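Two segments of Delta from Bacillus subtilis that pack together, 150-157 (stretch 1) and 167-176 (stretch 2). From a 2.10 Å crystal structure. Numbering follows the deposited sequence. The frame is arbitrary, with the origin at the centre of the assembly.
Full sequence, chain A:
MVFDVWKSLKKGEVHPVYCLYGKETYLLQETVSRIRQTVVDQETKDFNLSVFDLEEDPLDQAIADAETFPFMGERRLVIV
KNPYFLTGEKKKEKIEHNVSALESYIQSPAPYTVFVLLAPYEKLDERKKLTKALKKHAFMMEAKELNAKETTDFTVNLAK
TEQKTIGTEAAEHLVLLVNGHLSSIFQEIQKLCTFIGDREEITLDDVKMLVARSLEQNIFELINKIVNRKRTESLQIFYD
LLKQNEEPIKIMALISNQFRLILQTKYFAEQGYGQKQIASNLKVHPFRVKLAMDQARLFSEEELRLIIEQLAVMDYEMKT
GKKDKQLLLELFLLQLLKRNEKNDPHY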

# COMPACT_ATOMS: atom_id res chain seq x y z
N GLU A 150 4.41 13.57 -0.75
CA GLU A 150 4.38 12.82 -2.01
C GLU A 150 2.98 12.28 -2.26
O GLU A 150 2.52 12.21 -3.40
CB GLU A 150 5.39 11.67 -1.98
CG GLU A 150 6.84 12.13 -1.98
CD GLU A 150 7.82 11.02 -1.60
OE1 GLU A 150 7.48 10.17 -0.75
OE2 GLU A 150 8.94 11.01 -2.16
N THR A 151 2.30 11.90 -1.17
CA THR A 151 0.98 11.33 -1.26
C THR A 151 -0.03 12.36 -1.78
O THR A 151 -0.91 12.03 -2.57
CB THR A 151 0.52 10.71 0.08
OG1 THR A 151 1.46 9.70 0.47
CG2 THR A 151 -0.84 10.05 -0.06
N THR A 152 0.13 13.61 -1.37
CA THR A 152 -0.68 14.70 -1.92
C THR A 152 -0.48 14.90 -3.43
O THR A 152 -1.44 14.99 -4.18
CB THR A 152 -0.42 16.01 -1.16
OG1 THR A 152 -0.78 15.84 0.21
CG2 THR A 152 -1.26 17.14 -1.75
N ASP A 153 0.77 14.97 -3.88
CA ASP A 153 1.02 15.09 -5.32
C ASP A 153 0.46 13.91 -6.10
O ASP A 153 -0.14 14.06 -7.16
CB ASP A 153 2.53 15.25 -5.63
CG ASP A 153 3.12 16.51 -5.03
OD1 ASP A 153 2.35 17.37 -4.56
OD2 ASP A 153 4.37 16.64 -5.05
N PHE A 154 0.65 12.70 -5.57
CA PHE A 154 0.06 11.54 -6.20
C PHE A 154 -1.46 11.69 -6.39
O PHE A 154 -1.99 11.38 -7.45
CB PHE A 154 0.35 10.29 -5.38
CG PHE A 154 -0.50 9.12 -5.75
CD1 PHE A 154 -0.08 8.24 -6.73
CD2 PHE A 154 -1.71 8.89 -5.10
CE1 PHE A 154 -0.87 7.15 -7.07
CE2 PHE A 154 -2.49 7.80 -5.44
CZ PHE A 154 -2.06 6.93 -6.43
N THR A 155 -2.13 12.17 -5.35
CA THR A 155 -3.59 12.40 -5.38
C THR A 155 -3.97 13.45 -6.43
O THR A 155 -4.92 13.27 -7.20
CB THR A 155 -4.09 12.87 -4.01
OG1 THR A 155 -3.67 11.93 -3.01
CG2 THR A 155 -5.62 12.97 -3.97
N VAL A 156 -3.22 14.55 -6.47
CA VAL A 156 -3.47 15.59 -7.45
C VAL A 156 -3.31 15.07 -8.88
O VAL A 156 -4.15 15.34 -9.75
CB VAL A 156 -2.55 16.80 -7.20
CG1 VAL A 156 -2.55 17.75 -8.42
CG2 VAL A 156 -3.00 17.54 -5.94
N ASN A 157 -2.25 14.30 -9.11
CA ASN A 157 -2.00 13.77 -10.44
C ASN A 157 -3.00 12.69 -10.78
O ASN A 157 -3.33 12.50 -11.94
CB ASN A 157 -0.58 13.21 -10.54
CG ASN A 157 0.46 14.29 -10.60
OD1 ASN A 157 0.25 15.33 -11.24
ND2 ASN A 157 1.59 14.08 -9.93
N GLY A 167 -7.59 20.58 -6.00
CA GLY A 167 -6.65 21.53 -5.43
C GLY A 167 -5.88 20.87 -4.30
O GLY A 167 -6.28 19.81 -3.82
N THR A 168 -4.79 21.49 -3.87
CA THR A 168 -3.95 20.85 -2.86
C THR A 168 -4.64 20.75 -1.50
O THR A 168 -4.46 19.77 -0.79
CB THR A 168 -2.52 21.47 -2.75
OG1 THR A 168 -2.48 22.43 -1.69
CG2 THR A 168 -2.10 22.11 -4.05
N GLU A 169 -5.45 21.74 -1.14
CA GLU A 169 -6.17 21.67 0.13
C GLU A 169 -7.16 20.49 0.17
O GLU A 169 -7.20 19.75 1.14
CB GLU A 169 -6.89 22.99 0.41
CG GLU A 169 -7.54 23.07 1.78
CD GLU A 169 -8.33 24.36 1.99
OE1 GLU A 169 -8.53 25.10 1.01
OE2 GLU A 169 -8.76 24.63 3.14
N ALA A 170 -7.94 20.33 -0.89
CA ALA A 170 -8.90 19.24 -1.02
C ALA A 170 -8.20 17.89 -1.00
O ALA A 170 -8.69 16.92 -0.39
CB ALA A 170 -9.70 19.41 -2.31
N ALA A 171 -7.07 17.83 -1.69
CA ALA A 171 -6.25 16.63 -1.78
C ALA A 171 -5.62 16.25 -0.44
O ALA A 171 -5.59 15.08 -0.06
CB ALA A 171 -5.14 16.83 -2.84
N GLU A 172 -5.10 17.24 0.27
CA GLU A 172 -4.51 17.01 1.57
C GLU A 172 -5.57 16.49 2.54
O GLU A 172 -5.29 15.63 3.37
CB GLU A 172 -3.90 18.30 2.12
CG GLU A 172 -2.55 18.63 1.47
CD GLU A 172 -2.02 20.00 1.87
OE1 GLU A 172 -2.84 20.85 2.28
OE2 GLU A 172 -0.79 20.21 1.76
N HIS A 173 -6.77 17.03 2.44
CA HIS A 173 -7.83 16.59 3.33
C HIS A 173 -8.24 15.15 3.03
O HIS A 173 -8.49 14.36 3.94
CB HIS A 173 -9.04 17.50 3.23
CG HIS A 173 -10.00 17.32 4.37
ND1 HIS A 173 -11.29 16.87 4.19
CD2 HIS A 173 -9.83 17.47 5.70
CE1 HIS A 173 -11.89 16.78 5.36
NE2 HIS A 173 -11.02 17.14 6.30
N LEU A 174 -8.29 14.81 1.75
CA LEU A 174 -8.62 13.45 1.34
C LEU A 174 -7.60 12.47 1.91
O LEU A 174 -7.96 11.45 2.50
CB LEU A 174 -8.65 13.36 -0.20
CG LEU A 174 -8.81 11.91 -0.69
CD1 LEU A 174 -10.02 11.28 -0.04
CD2 LEU A 174 -8.95 11.89 -2.19
N VAL A 175 -6.33 12.80 1.73
CA VAL A 175 -5.25 11.97 2.25
C VAL A 175 -5.33 11.79 3.77
O VAL A 175 -5.11 10.71 4.29
CB VAL A 175 -3.88 12.57 1.83
CG1 VAL A 175 -2.70 11.94 2.62
CG2 VAL A 175 -3.69 12.42 0.34
N LEU A 176 -5.67 12.86 4.48
CA LEU A 176 -5.90 12.77 5.92
C LEU A 176 -7.03 11.79 6.27
O LEU A 176 -6.90 10.98 7.20
CB LEU A 176 -6.27 14.16 6.47
CG LEU A 176 -6.76 14.22 7.92
CD1 LEU A 176 -5.58 14.18 8.88
CD2 LEU A 176 -7.58 15.48 8.17
O HOH W 1 1.00 17.95 1.66

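How do the two helices meet? Helix 150-157 and helix 168-176 cross steeply, their N-to-C directions 115° apart, and their axes come within 8.9 Å. The backbones are nearest at T152 and E172, whose CA atoms lie 5.7 Å apart. Small and beta-branched residues make up most of the contact, T151, T152, T155 and V156 on one helix and A171 and V175 on the other. The contact is compact, burying 354 Å² summed over both sides.

What supplies the apolar packing? A171 points its methyl toward the first helix and serves three neighbours at once: its CB is 3.8 Å from V156 CG2, 4.0 Å from T152 CG2 and 4.1 Å from T155 CG2. Alanine suits this spot, offering a single methyl that three side chains can share. One turn further along, V175 CG2 lies 3.7 Å from T151 CG2 and 3.4 Å from T155 OG1, so this methyl touches two threonines that are a turn apart on their own helix. L174 adds a smaller share, its CD2 reaching to 3.9 Å from T155 CG2.

How can threonines line a buried contact without leaving their hydroxyls unsatisfied? T155, in the m rotamer, turns its hydroxyl back along its own helix, where OG1 donates a hydrogen bond to T151 O at 2.8 Å. That carbonyl also accepts the backbone bond from T155 N, at 3.0 Å from T151 O. With its polar atom satisfied, T155 is free to present CG2 to A171 and L174. T151 is likewise m; its OG1 is bonded elsewhere in the structure, while its methyl faces V175.

Does anything polar join the helices? No direct hydrogen bond crosses between them, but a water does the work at the more open side. Water 1 lies 3.1 Å from T152 OG1 and donates a hydrogen bond to E172 OE2 at 2.9 Å. E172 starts with its CA-to-CB bond pointing away from the first helix, but CG still passes 3.5 Å from T152 OG1, and the rest of the chain carries OE2 out to the water. T152 thus combines two roles, its CG2 packing against A171 CB and its hydroxyl joining the water bridge. Direct contact between the helices is thus by packing, and the water adds a polar link.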